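Local coordinates for glutathione S-transferase (Ceriporiopsis subvermispora, PDB 6J3E), which binds glutathione and, as a serine-type glutathione S-transferase, probably catalyses its transfer to electrophilic substrates, at residues D17-P22 with E251-A256; R28-F33 with P101-P106; K34-K39 with K95-T100; P72-P77 with A90-K95; K196-F199 with K203-Y206. One frame throughout, in Å; residues are numbered along the deposited sequence.

Contact 1 (D17-P22 with E251-A256); sequences DKAWSP and EVVPDA
V253 turns CG1 anti to its carbonyl carbon (chi1 -76°), and D17 CG is likewise anti to its own carbonyl carbon (chi1 -50°); from there the V253 methyls reach the aspartate CB. This is the place where the C-terminal tail, having left the all-helical domain after helix 235-247, returns to the thioredoxin-like N-terminal domain and meets the loop between strand 5-9 and helix 22-34. Both methyls of V253 lie against D17 CB, CG2 at 3.4 Å and CG1 at 3.6 Å; they differ in what else they reach. V253 CG2 comes to 3.1 Å from D17 OD1, whereas CG1 also covers the methyl of A19. No hydrogen bond joins the two segments directly. R220 of helix 206-222 does so instead: its guanidinium forms salt bridges with D17 OD1 and with E251 OE1, and its NE donates to A19 O, which links loop and tail through a single side chain. Replacing V253 by an alanine would probably leave the methyl of A19 and the CB of D17 without their apolar cover, and so ease the tail away from the loop. The packing closes on A19 CB, 3.5 Å from V253 CG1.

Contact 2 (R28-F33 with P101-P106); sequences RYTLNF and PVVIPP
The F33 ring meets P101 and V103 along its CD2, CE2 and CZ atoms; CG is anti to the backbone N (chi1 170°). From CB the side chain carries the ring toward the loop, and the first touch comes at CD2, where V103 CG1 lies 3.9 Å away. One atom further, CE2 is the point of closest approach, 3.3 Å from P101 CB, while V103 CG1 remains within reach. At the tip CZ still feels P101 CB, at 3.7 Å. Both partners come at the ring obliquely. Nearer the start of the segment, T30 CG2 adds a looser methyl contact to V103 CG2 at 4.3 Å, its hydroxyl being bonded to K26 O within the helix. The loop thus lays P101 and V103 along the first helix of the thioredoxin-like domain as the chain passes to helix 109-136. Polar anchoring of the loop comes from elsewhere, in part from D94, whose carboxylate accepts from the backbone N of V103 and I104. A serine in place of F33 would probably open a gap beside P101 and V103 and deprive Y250 of its edge-to-face partner. With no hydrogen bond across it, the contact depends on shape and van der Waals fit.

Contact 3 (K34-K39 with K95-T100); sequences KGIPYK and KTYPDT
K34 and T100 form the tight part of the contact. The T100 methyl CG2 presses to 3.1 Å from the carbonyl O of K34, and the lysine chain crosses the threonine at about a right angle with its CB 4.0 Å from T100 CB. The chain runs extended until it bends at chi4 (-69°), which brings NZ to a weak hydrogen bond with T100 OG1 at 3.4 Å. The stronger partners of this ammonium are the carboxylate of D94, in a salt bridge, and the carbonyl of P101. Directly beyond K34, helix 22-34 ends in a Schellman motif with G35 as its C-prime residue, and the chain turns into strand 38-42, completing the beta-alpha-beta crossover that began with strand 5-9. Opposite, helix 86-96 gives way to a type I turn from Y97 to T100, closed by T100 N to Y97 O at 3.0 Å. The packing of I36 on this turn is looser. I36 CD1 approaches the Y97 ring obliquely, 3.8 Å from CD1, and I36 CG1 stands 4.3 Å from T100 CG2. P98 and D99, in the middle of the turn, lie at the exposed side.

Contact 4 (P72-P77 with A90-K95); sequences PVIHDP and ARYLDK
I74, Y92 and L93 supply the apolar part of the contact. The terminal CD1 of I74 reaches from the strand to L93 CD2 at 3.9 Å and obliquely to the Y92 ring, 4.1 Å from its CD2. One methyl thus spans two successive residues of the helix. I74 CG1 lies between the backbone N and the carbonyl carbon (chi1 61°), and with chi2 extended this carries CD1 across to the helix.

The polar part joins D76 and Y92. D76 OD2 sits at the ring edge, in its plane, while the carboxylate plane stands 88° to the ring. Y92 OH is modelled as a donor to D76 OD2 at 2.5 Å, although the exact position of this hydroxyl is doubtful. The contact packs helix 86-96 on strand 73-76 of the sheet, with segment axes 11.0 Å apart and directions only 26° from parallel. The topology is the C-terminal half of the thioredoxin fold of glutathione S-transferases: strand 73-76, strand 81-84, then the helix. Strand 73-76 starts after P72, whose preceding peptide is cis, next to L71, a glutathione-binding residue.

Other partners of the carboxylate are Y97 OH, which is hydrogen-bonded to OD2, and S78 N, which makes a weak bond to OD1. On the far side of the helix R91 packs on A191 of the second subunit.

Contact 5 (K196-F199 with K203-Y206); sequences KLLF and KVSY
L198 carries most of this contact by laying CD1 against the backbone of the returning chain. That methyl stands 3.6 Å from K203 O and 3.7 Å from V204 N, so it covers the peptide group joining the two residues, and it also touches V204 CG2 at 3.7 Å. CG anti to the carbonyl carbon (chi1 -50°), with the chain extended at chi2, puts CD1 over this peptide. A second, looser approach pairs F199 CB with S205 OG, 4.1 Å apart. No hydrogen bond crosses between the segments. Instead, D208 in the first turn of helix 206-222 holds both: its OD1 accepts from F199 N and its OD2 from S205 N. S205 is the N-cap residue, and the S-x-x-D sequence with the aspartate bonded back to the N-cap amide is consistent with the N-capping box of many glutathione S-transferases. Beyond this shell, the F199 ring meets F115 edge-to-face, and F199 packs on A110 of the second subunit. V204 touches both F33 of helix 22-34 and F247 of helix 235-247, while Y206 opens helix 206-222 against the loop at V103, so the connection sits where the two domains and the dimer partner converge.

In the fold
Contacts 2, 3 and 4 cluster with centres 8 to 10 Å apart around helices 22-34 and 86-96. The centre of contact 5 lies about 11 Å from that of contact 2, but 19 and 21 Å from those of contacts 3 and 4, and contact 1 has its centre 17 to 22 Å from all the others. Along the chain, contact 1 encloses the rest; within it, contact 2 encloses contact 3, which encloses contact 4, and contact 5 follows in series. Contacts 3 and 4 share helix 86-96 and reach the same four-stranded sheet. V103 O with Y206 N joins contacts 2 and 5. The contacts thus join the two domains through the 101-106 loop and helix 206-222 and, separately, through the C-terminal tail.

Contact 1 (D17-P22 with E251-A256)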
# COMPACT_ATOMS: atom_id res chain seq x y z
N ASP A 17 -6.53 0.93 31.98
CA ASP A 17 -7.00 -0.21 31.20
C ASP A 17 -5.97 -1.30 31.13
O ASP A 17 -6.34 -2.47 30.96
CB ASP A 17 -7.30 0.18 29.76
CG ASP A 17 -8.17 1.37 29.66
OD1 ASP A 17 -9.11 1.33 28.87
OD2 ASP A 17 -7.90 2.40 30.33
N LYS A 18 -4.70 -0.93 31.24
CA LYS A 18 -3.50 -1.70 30.93
C LYS A 18 -3.43 -2.13 29.46
O LYS A 18 -2.53 -2.89 29.09
CB LYS A 18 -3.30 -2.91 31.87
CG LYS A 18 -4.12 -4.14 31.61
CD LYS A 18 -4.49 -4.85 32.91
CE LYS A 18 -3.27 -5.39 33.60
NZ LYS A 18 -3.65 -6.44 34.54
N ALA A 19 -4.32 -1.60 28.61
CA ALA A 19 -4.34 -1.92 27.19
C ALA A 19 -3.68 -0.80 26.40
O ALA A 19 -4.17 0.34 26.40
CB ALA A 19 -5.77 -2.14 26.70
N TRP A 20 -2.58 -1.11 25.72
CA TRP A 20 -1.80 -0.10 25.01
C TRP A 20 -1.40 -0.49 23.60
O TRP A 20 -1.09 0.40 22.80
CB TRP A 20 -0.52 0.21 25.79
CG TRP A 20 0.33 -1.00 25.84
CD1 TRP A 20 0.29 -1.98 26.79
CD2 TRP A 20 1.29 -1.40 24.87
NE1 TRP A 20 1.20 -2.96 26.47
CE2 TRP A 20 1.82 -2.63 25.30
CE3 TRP A 20 1.77 -0.83 23.69
CZ2 TRP A 20 2.80 -3.30 24.58
CZ3 TRP A 20 2.74 -1.50 22.97
CH2 TRP A 20 3.24 -2.72 23.42
N SER A 21 -1.36 -1.78 23.25
CA SER A 21 -0.67 -2.22 22.05
C SER A 21 -1.38 -1.75 20.79
O SER A 21 -2.62 -1.75 20.73
CB SER A 21 -0.55 -3.75 22.03
OG SER A 21 -0.28 -4.22 20.72
N PRO A 22 -0.64 -1.37 19.75
CA PRO A 22 -1.32 -1.04 18.49
C PRO A 22 -1.90 -2.27 17.82
O PRO A 22 -3.03 -2.23 17.32
CB PRO A 22 -0.20 -0.38 17.66
CG PRO A 22 1.06 -0.95 18.20
CD PRO A 22 0.82 -1.21 19.66
N GLU A 251 -13.63 2.39 22.23
CA GLU A 251 -12.33 2.47 22.90
C GLU A 251 -12.50 2.10 24.37
O GLU A 251 -12.49 2.95 25.27
CB GLU A 251 -11.74 3.87 22.73
CG GLU A 251 -10.44 4.11 23.52
CD GLU A 251 -9.94 5.53 23.44
OE1 GLU A 251 -9.03 5.89 24.23
OE2 GLU A 251 -10.42 6.29 22.58
N VAL A 252 -12.69 0.80 24.62
CA VAL A 252 -13.04 0.33 25.96
C VAL A 252 -12.38 -1.02 26.22
O VAL A 252 -12.27 -1.86 25.32
CB VAL A 252 -14.57 0.23 26.16
CG1 VAL A 252 -15.30 1.50 25.73
CG2 VAL A 252 -15.12 -0.93 25.40
N VAL A 253 -11.95 -1.23 27.46
CA VAL A 253 -11.56 -2.55 27.95
C VAL A 253 -12.74 -3.10 28.76
O VAL A 253 -13.01 -2.58 29.86
CB VAL A 253 -10.29 -2.49 28.79
CG1 VAL A 253 -9.08 -2.35 27.88
CG2 VAL A 253 -10.36 -1.35 29.76
N PRO A 254 -13.46 -4.10 28.27
CA PRO A 254 -14.81 -4.36 28.77
C PRO A 254 -14.99 -4.82 30.21
O PRO A 254 -16.08 -5.31 30.52
CB PRO A 254 -15.31 -5.45 27.81
CG PRO A 254 -14.66 -5.13 26.56
CD PRO A 254 -13.26 -4.74 26.96
N ASP A 255 -13.98 -4.70 31.08
CA ASP A 255 -14.24 -4.76 32.52
C ASP A 255 -14.52 -6.19 33.01
O ASP A 255 -15.42 -6.86 32.50
CB ASP A 255 -15.42 -3.82 32.84
CG ASP A 255 -15.28 -3.07 34.15
OD1 ASP A 255 -14.30 -2.32 34.32
OD2 ASP A 255 -16.19 -3.21 35.00
N ALA A 256 -13.75 -6.67 33.98
CA ALA A 256 -14.04 -7.97 34.60
C ALA A 256 -13.38 -8.11 35.96
O ALA A 256 -13.72 -7.40 36.91
CB ALA A 256 -13.61 -9.12 33.70

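Contact 2 (R28-F33 with P101-P106)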
# COMPACT_ATOMS: atom_id res chain seq x y z
N ARG A 28 -9.00 -5.57 19.56
CA ARG A 28 -9.96 -5.12 20.56
C ARG A 28 -11.04 -4.25 19.92
O ARG A 28 -12.24 -4.48 20.12
CB ARG A 28 -9.23 -4.36 21.69
CG ARG A 28 -10.16 -3.95 22.83
CD ARG A 28 -9.41 -3.29 24.00
NE ARG A 28 -8.47 -4.18 24.66
CZ ARG A 28 -8.81 -5.09 25.58
NH1 ARG A 28 -10.07 -5.26 25.95
NH2 ARG A 28 -7.87 -5.85 26.13
N TYR A 29 -10.62 -3.24 19.15
CA TYR A 29 -11.59 -2.43 18.42
C TYR A 29 -12.55 -3.32 17.63
O TYR A 29 -13.77 -3.14 17.68
CB TYR A 29 -10.87 -1.46 17.48
CG TYR A 29 -10.55 -0.09 18.06
CD1 TYR A 29 -11.51 0.65 18.76
CD2 TYR A 29 -9.30 0.49 17.88
CE1 TYR A 29 -11.23 1.91 19.27
CE2 TYR A 29 -9.01 1.74 18.39
CZ TYR A 29 -9.97 2.45 19.09
OH TYR A 29 -9.66 3.71 19.60
N THR A 30 -12.01 -4.33 16.92
CA THR A 30 -12.85 -5.17 16.07
C THR A 30 -13.87 -5.96 16.89
O THR A 30 -15.05 -6.03 16.52
CB THR A 30 -11.97 -6.09 15.22
OG1 THR A 30 -10.99 -5.30 14.51
CG2 THR A 30 -12.80 -6.83 14.18
N LEU A 31 -13.45 -6.53 18.03
CA LEU A 31 -14.40 -7.27 18.87
C LEU A 31 -15.43 -6.34 19.51
O LEU A 31 -16.59 -6.74 19.68
CB LEU A 31 -13.64 -8.05 19.94
CG LEU A 31 -12.78 -9.24 19.48
CD1 LEU A 31 -11.79 -9.59 20.56
CD2 LEU A 31 -13.63 -10.45 19.15
N ASN A 32 -15.05 -5.10 19.84
CA ASN A 32 -16.00 -4.14 20.39
C ASN A 32 -17.00 -3.68 19.32
O ASN A 32 -18.20 -3.55 19.60
CB ASN A 32 -15.25 -2.94 20.98
CG ASN A 32 -14.49 -3.29 22.25
OD1 ASN A 32 -14.60 -4.40 22.78
ND2 ASN A 32 -13.71 -2.33 22.76
N PHE A 33 -16.53 -3.42 18.10
CA PHE A 33 -17.41 -2.93 17.05
C PHE A 33 -18.32 -4.02 16.53
O PHE A 33 -19.47 -3.76 16.17
CB PHE A 33 -16.59 -2.33 15.91
CG PHE A 33 -17.40 -2.01 14.68
CD1 PHE A 33 -18.08 -0.80 14.57
CD2 PHE A 33 -17.46 -2.91 13.63
CE1 PHE A 33 -18.81 -0.49 13.44
CE2 PHE A 33 -18.19 -2.62 12.50
CZ PHE A 33 -18.87 -1.40 12.40
N PRO A 101 -21.59 -6.70 12.28
CA PRO A 101 -21.15 -5.75 11.22
C PRO A 101 -19.87 -6.21 10.54
O PRO A 101 -18.85 -6.43 11.19
CB PRO A 101 -20.95 -4.44 11.99
CG PRO A 101 -21.78 -4.57 13.22
CD PRO A 101 -21.76 -6.02 13.58
N VAL A 102 -19.94 -6.37 9.22
CA VAL A 102 -18.78 -6.80 8.43
C VAL A 102 -17.71 -5.71 8.44
O VAL A 102 -18.01 -4.52 8.30
CB VAL A 102 -19.23 -7.11 6.99
CG1 VAL A 102 -18.02 -7.26 6.08
CG2 VAL A 102 -20.07 -8.39 6.97
N VAL A 103 -16.45 -6.12 8.61
CA VAL A 103 -15.34 -5.17 8.54
C VAL A 103 -14.48 -5.34 7.29
O VAL A 103 -13.81 -4.38 6.89
CB VAL A 103 -14.46 -5.20 9.80
CG1 VAL A 103 -15.27 -4.84 11.04
CG2 VAL A 103 -13.74 -6.52 9.96
N ILE A 104 -14.49 -6.50 6.64
CA ILE A 104 -13.77 -6.62 5.37
C ILE A 104 -14.72 -7.15 4.30
O ILE A 104 -14.67 -8.34 3.97
CB ILE A 104 -12.54 -7.53 5.50
CG1 ILE A 104 -11.59 -7.00 6.58
CG2 ILE A 104 -11.81 -7.66 4.15
CD1 ILE A 104 -10.28 -7.76 6.67
N PRO A 105 -15.59 -6.31 3.73
CA PRO A 105 -16.50 -6.78 2.68
C PRO A 105 -15.73 -7.46 1.57
O PRO A 105 -14.63 -7.01 1.20
CB PRO A 105 -17.18 -5.49 2.18
CG PRO A 105 -16.49 -4.37 2.86
CD PRO A 105 -15.79 -4.89 4.06
N PRO A 106 -16.25 -8.56 1.03
CA PRO A 106 -15.42 -9.44 0.19
C PRO A 106 -14.80 -8.76 -1.03
O PRO A 106 -13.67 -9.11 -1.40
CB PRO A 106 -16.40 -10.55 -0.23
CG PRO A 106 -17.37 -10.60 0.87
CD PRO A 106 -17.54 -9.19 1.37

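Contact 3 (K34-K39 with K95-T100)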
# COMPACT_ATOMS: atom_id res chain seq x y z
N LYS A 34 -17.81 -5.26 16.45
CA LYS A 34 -18.67 -6.37 16.06
C LYS A 34 -19.62 -6.78 17.18
O LYS A 34 -20.65 -7.41 16.90
CB LYS A 34 -17.84 -7.58 15.63
CG LYS A 34 -17.29 -7.48 14.22
CD LYS A 34 -16.53 -8.75 13.86
CE LYS A 34 -16.25 -8.81 12.37
NZ LYS A 34 -17.49 -9.02 11.55
N GLY A 35 -19.31 -6.41 18.42
CA GLY A 35 -20.18 -6.71 19.53
C GLY A 35 -20.04 -8.10 20.08
O GLY A 35 -20.99 -8.60 20.70
N ILE A 36 -18.90 -8.76 19.89
CA ILE A 36 -18.68 -10.13 20.34
C ILE A 36 -18.12 -10.10 21.76
O ILE A 36 -17.16 -9.36 22.04
CB ILE A 36 -17.75 -10.89 19.38
CG1 ILE A 36 -18.29 -10.77 17.95
CG2 ILE A 36 -17.66 -12.36 19.78
CD1 ILE A 36 -17.36 -11.31 16.89
N PRO A 37 -18.70 -10.85 22.69
CA PRO A 37 -18.14 -10.90 24.05
C PRO A 37 -16.83 -11.65 24.06
O PRO A 37 -16.64 -12.62 23.32
CB PRO A 37 -19.21 -11.65 24.84
CG PRO A 37 -19.86 -12.52 23.82
CD PRO A 37 -19.90 -11.69 22.56
N TYR A 38 -15.93 -11.22 24.93
CA TYR A 38 -14.66 -11.90 25.07
C TYR A 38 -14.11 -11.66 26.45
O TYR A 38 -14.52 -10.74 27.16
CB TYR A 38 -13.66 -11.43 24.02
CG TYR A 38 -13.44 -9.94 24.07
CD1 TYR A 38 -14.29 -9.08 23.39
CD2 TYR A 38 -12.40 -9.39 24.80
CE1 TYR A 38 -14.10 -7.73 23.42
CE2 TYR A 38 -12.20 -8.04 24.84
CZ TYR A 38 -13.06 -7.21 24.14
OH TYR A 38 -12.88 -5.86 24.15
N LYS A 39 -13.15 -12.50 26.82
CA LYS A 39 -12.39 -12.35 28.05
C LYS A 39 -10.94 -12.04 27.69
O LYS A 39 -10.38 -12.66 26.77
CB LYS A 39 -12.50 -13.64 28.87
CG LYS A 39 -11.65 -13.70 30.12
CD LYS A 39 -11.70 -15.08 30.77
CE LYS A 39 -11.66 -16.20 29.73
NZ LYS A 39 -10.63 -17.22 30.07
N LYS A 95 -16.27 -14.14 9.13
CA LYS A 95 -16.75 -15.38 8.54
C LYS A 95 -17.43 -16.28 9.56
O LYS A 95 -18.31 -17.07 9.21
CB LYS A 95 -15.57 -16.10 7.86
CG LYS A 95 -15.61 -17.61 7.91
CD LYS A 95 -14.22 -18.20 7.98
CE LYS A 95 -14.25 -19.67 8.40
NZ LYS A 95 -12.90 -20.16 8.81
N THR A 96 -17.09 -16.15 10.83
CA THR A 96 -17.69 -17.01 11.83
C THR A 96 -18.94 -16.40 12.45
O THR A 96 -19.84 -17.13 12.87
CB THR A 96 -16.63 -17.36 12.89
OG1 THR A 96 -15.54 -18.03 12.24
CG2 THR A 96 -17.18 -18.27 13.99
N TYR A 97 -19.04 -15.07 12.49
CA TYR A 97 -20.17 -14.36 13.09
C TYR A 97 -20.79 -13.46 12.04
O TYR A 97 -20.78 -12.23 12.18
CB TYR A 97 -19.74 -13.58 14.33
CG TYR A 97 -19.16 -14.51 15.35
CD1 TYR A 97 -17.80 -14.79 15.38
CD2 TYR A 97 -19.98 -15.17 16.24
CE1 TYR A 97 -17.29 -15.68 16.30
CE2 TYR A 97 -19.46 -16.05 17.17
CZ TYR A 97 -18.13 -16.31 17.19
OH TYR A 97 -17.65 -17.21 18.12
N PRO A 98 -21.38 -14.04 11.00
CA PRO A 98 -21.78 -13.25 9.82
C PRO A 98 -22.88 -12.27 10.10
O PRO A 98 -23.09 -11.35 9.30
CB PRO A 98 -22.23 -14.32 8.83
CG PRO A 98 -22.75 -15.41 9.71
CD PRO A 98 -21.80 -15.45 10.88
N ASP A 99 -23.61 -12.42 11.21
CA ASP A 99 -24.68 -11.49 11.54
C ASP A 99 -24.19 -10.26 12.29
O ASP A 99 -25.02 -9.42 12.67
CB ASP A 99 -25.77 -12.21 12.35
CG ASP A 99 -26.51 -13.27 11.53
OD1 ASP A 99 -26.77 -13.04 10.34
OD2 ASP A 99 -26.82 -14.34 12.09
N THR A 100 -22.86 -10.12 12.52
CA THR A 100 -22.28 -8.91 13.08
C THR A 100 -21.82 -7.98 11.97
O THR A 100 -21.67 -8.40 10.82
CB THR A 100 -21.09 -9.26 13.99
OG1 THR A 100 -20.17 -10.10 13.29
CG2 THR A 100 -21.56 -9.94 15.26

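Contact 4 (P72-P77 with A90-K95)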
# COMPACT_ATOMS: atom_id res chain seq x y z
N PRO A 72 -1.99 -9.63 18.79
CA PRO A 72 -3.13 -10.35 19.37
C PRO A 72 -3.29 -11.80 18.92
O PRO A 72 -2.90 -12.14 17.80
CB PRO A 72 -4.32 -9.52 18.87
CG PRO A 72 -3.85 -8.96 17.57
CD PRO A 72 -2.42 -8.61 17.82
N VAL A 73 -3.85 -12.62 19.79
CA VAL A 73 -4.37 -13.94 19.41
C VAL A 73 -5.72 -14.12 20.08
O VAL A 73 -5.94 -13.64 21.20
CB VAL A 73 -3.39 -15.06 19.82
CG1 VAL A 73 -4.01 -16.41 19.57
CG2 VAL A 73 -2.11 -14.94 19.03
N ILE A 74 -6.65 -14.78 19.40
CA ILE A 74 -7.91 -15.15 20.04
C ILE A 74 -8.08 -16.66 19.97
O ILE A 74 -7.66 -17.31 19.00
CB ILE A 74 -9.14 -14.44 19.44
CG1 ILE A 74 -9.30 -14.79 17.96
CG2 ILE A 74 -9.06 -12.95 19.68
CD1 ILE A 74 -10.67 -14.42 17.42
N HIS A 75 -8.70 -17.23 21.01
CA HIS A 75 -9.20 -18.60 20.97
C HIS A 75 -10.70 -18.58 21.18
O HIS A 75 -11.20 -18.00 22.15
CB HIS A 75 -8.56 -19.51 22.02
CG HIS A 75 -9.18 -20.86 22.06
ND1 HIS A 75 -9.01 -21.78 21.05
CD2 HIS A 75 -10.04 -21.43 22.94
CE1 HIS A 75 -9.71 -22.87 21.32
NE2 HIS A 75 -10.34 -22.68 22.47
N ASP A 76 -11.41 -19.23 20.25
CA ASP A 76 -12.87 -19.25 20.20
C ASP A 76 -13.33 -20.64 20.62
O ASP A 76 -13.36 -21.55 19.78
CB ASP A 76 -13.37 -18.91 18.79
CG ASP A 76 -14.87 -18.72 18.73
OD1 ASP A 76 -15.51 -18.77 19.81
OD2 ASP A 76 -15.42 -18.49 17.63
N PRO A 77 -13.68 -20.85 21.89
CA PRO A 77 -14.10 -22.19 22.31
C PRO A 77 -15.35 -22.65 21.58
O PRO A 77 -15.52 -23.86 21.34
CB PRO A 77 -14.32 -22.03 23.82
CG PRO A 77 -14.63 -20.59 24.00
CD PRO A 77 -13.82 -19.86 22.97
N ALA A 90 -9.74 -10.47 12.04
CA ALA A 90 -10.87 -9.74 11.50
C ALA A 90 -11.62 -10.59 10.49
O ALA A 90 -12.85 -10.66 10.52
CB ALA A 90 -10.40 -8.42 10.87
N ARG A 91 -10.88 -11.27 9.61
CA ARG A 91 -11.54 -12.10 8.60
C ARG A 91 -12.25 -13.26 9.25
O ARG A 91 -13.37 -13.61 8.85
CB ARG A 91 -10.54 -12.61 7.56
CG ARG A 91 -9.90 -11.48 6.76
CD ARG A 91 -8.92 -12.00 5.73
NE ARG A 91 -8.59 -10.98 4.75
CZ ARG A 91 -7.71 -10.02 4.97
NH1 ARG A 91 -7.47 -9.14 4.00
NH2 ARG A 91 -7.06 -9.92 6.15
N TYR A 92 -11.61 -13.89 10.23
CA TYR A 92 -12.25 -14.98 10.94
C TYR A 92 -13.53 -14.50 11.61
O TYR A 92 -14.56 -15.18 11.56
CB TYR A 92 -11.30 -15.57 11.97
CG TYR A 92 -12.03 -16.47 12.93
CD1 TYR A 92 -12.21 -17.82 12.63
CD2 TYR A 92 -12.55 -15.97 14.12
CE1 TYR A 92 -12.88 -18.66 13.49
CE2 TYR A 92 -13.22 -16.80 15.00
CZ TYR A 92 -13.38 -18.14 14.68
OH TYR A 92 -14.05 -18.94 15.54
N LEU A 93 -13.47 -13.34 12.27
CA LEU A 93 -14.67 -12.83 12.92
C LEU A 93 -15.78 -12.53 11.90
O LEU A 93 -16.96 -12.80 12.18
CB LEU A 93 -14.32 -11.59 13.73
CG LEU A 93 -13.36 -11.91 14.87
CD1 LEU A 93 -13.04 -10.66 15.68
CD2 LEU A 93 -13.95 -13.02 15.74
N ASP A 94 -15.42 -11.97 10.73
CA ASP A 94 -16.39 -11.77 9.65
C ASP A 94 -17.07 -13.09 9.30
O ASP A 94 -18.30 -13.17 9.17
CB ASP A 94 -15.71 -11.21 8.39
CG ASP A 94 -15.70 -9.68 8.32
OD1 ASP A 94 -16.15 -9.00 9.27
OD2 ASP A 94 -15.20 -9.16 7.28
N LYS A 95 -16.27 -14.14 9.13
CA LYS A 95 -16.75 -15.38 8.54
C LYS A 95 -17.43 -16.28 9.56
O LYS A 95 -18.31 -17.07 9.21
CB LYS A 95 -15.57 -16.10 7.86
CG LYS A 95 -15.61 -17.61 7.91
CD LYS A 95 -14.22 -18.20 7.98
CE LYS A 95 -14.25 -19.67 8.40
NZ LYS A 95 -12.90 -20.16 8.81

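Contact 5 (K196-F199 with K203-Y206)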
# COMPACT_ATOMS: atom_id res chain seq x y z
N LYS A 196 -13.24 12.01 3.07
CA LYS A 196 -13.89 11.06 3.96
C LYS A 196 -13.12 10.91 5.27
O LYS A 196 -11.94 11.27 5.39
CB LYS A 196 -14.00 9.69 3.32
CG LYS A 196 -14.62 9.68 1.94
CD LYS A 196 -14.15 8.44 1.18
CE LYS A 196 -13.90 8.79 -0.28
NZ LYS A 196 -12.70 9.64 -0.51
N LEU A 197 -13.81 10.33 6.25
CA LEU A 197 -13.15 9.83 7.43
C LEU A 197 -13.02 8.32 7.42
O LEU A 197 -12.11 7.78 8.05
CB LEU A 197 -13.89 10.28 8.69
CG LEU A 197 -13.50 11.70 9.05
CD1 LEU A 197 -14.69 12.40 9.64
CD2 LEU A 197 -12.32 11.69 10.01
N LEU A 198 -13.90 7.63 6.71
CA LEU A 198 -13.84 6.19 6.56
C LEU A 198 -13.51 5.84 5.12
O LEU A 198 -13.95 6.52 4.18
CB LEU A 198 -15.16 5.55 6.95
CG LEU A 198 -15.72 5.99 8.30
CD1 LEU A 198 -16.90 5.11 8.64
CD2 LEU A 198 -14.64 5.94 9.40
N PHE A 199 -12.76 4.75 4.95
CA PHE A 199 -12.29 4.38 3.62
C PHE A 199 -13.44 4.07 2.65
O PHE A 199 -13.39 4.48 1.48
CB PHE A 199 -11.33 3.20 3.72
CG PHE A 199 -9.92 3.63 3.82
CD1 PHE A 199 -9.43 4.14 5.02
CD2 PHE A 199 -9.11 3.60 2.70
CE1 PHE A 199 -8.13 4.58 5.11
CE2 PHE A 199 -7.79 4.04 2.79
CZ PHE A 199 -7.31 4.54 4.00
N LYS A 203 -19.57 3.46 5.71
CA LYS A 203 -19.49 2.26 6.53
C LYS A 203 -18.09 2.06 7.09
O LYS A 203 -17.09 2.33 6.42
CB LYS A 203 -19.90 1.03 5.72
CG LYS A 203 -21.29 1.12 5.10
CD LYS A 203 -21.28 0.74 3.62
CE LYS A 203 -20.69 -0.65 3.38
NZ LYS A 203 -20.64 -0.98 1.92
N VAL A 204 -18.02 1.57 8.33
CA VAL A 204 -16.75 1.22 8.96
C VAL A 204 -16.17 -0.03 8.31
O VAL A 204 -16.90 -0.99 7.99
CB VAL A 204 -16.94 1.01 10.46
CG1 VAL A 204 -15.82 0.17 11.04
CG2 VAL A 204 -17.03 2.33 11.14
N SER A 205 -14.86 -0.04 8.11
CA SER A 205 -14.16 -1.18 7.55
C SER A 205 -12.95 -1.47 8.42
O SER A 205 -12.58 -0.67 9.29
CB SER A 205 -13.72 -0.90 6.11
OG SER A 205 -12.98 0.31 6.09
N TYR A 206 -12.31 -2.62 8.19
CA TYR A 206 -11.10 -2.93 8.96
C TYR A 206 -9.99 -1.92 8.70
O TYR A 206 -9.12 -1.75 9.56
CB TYR A 206 -10.59 -4.36 8.68
CG TYR A 206 -9.31 -4.74 9.44
CD1 TYR A 206 -9.32 -5.03 10.80
CD2 TYR A 206 -8.09 -4.82 8.77
CE1 TYR A 206 -8.14 -5.38 11.49
CE2 TYR A 206 -6.90 -5.15 9.46
CZ TYR A 206 -6.94 -5.44 10.80
OH TYR A 206 -5.76 -5.75 11.46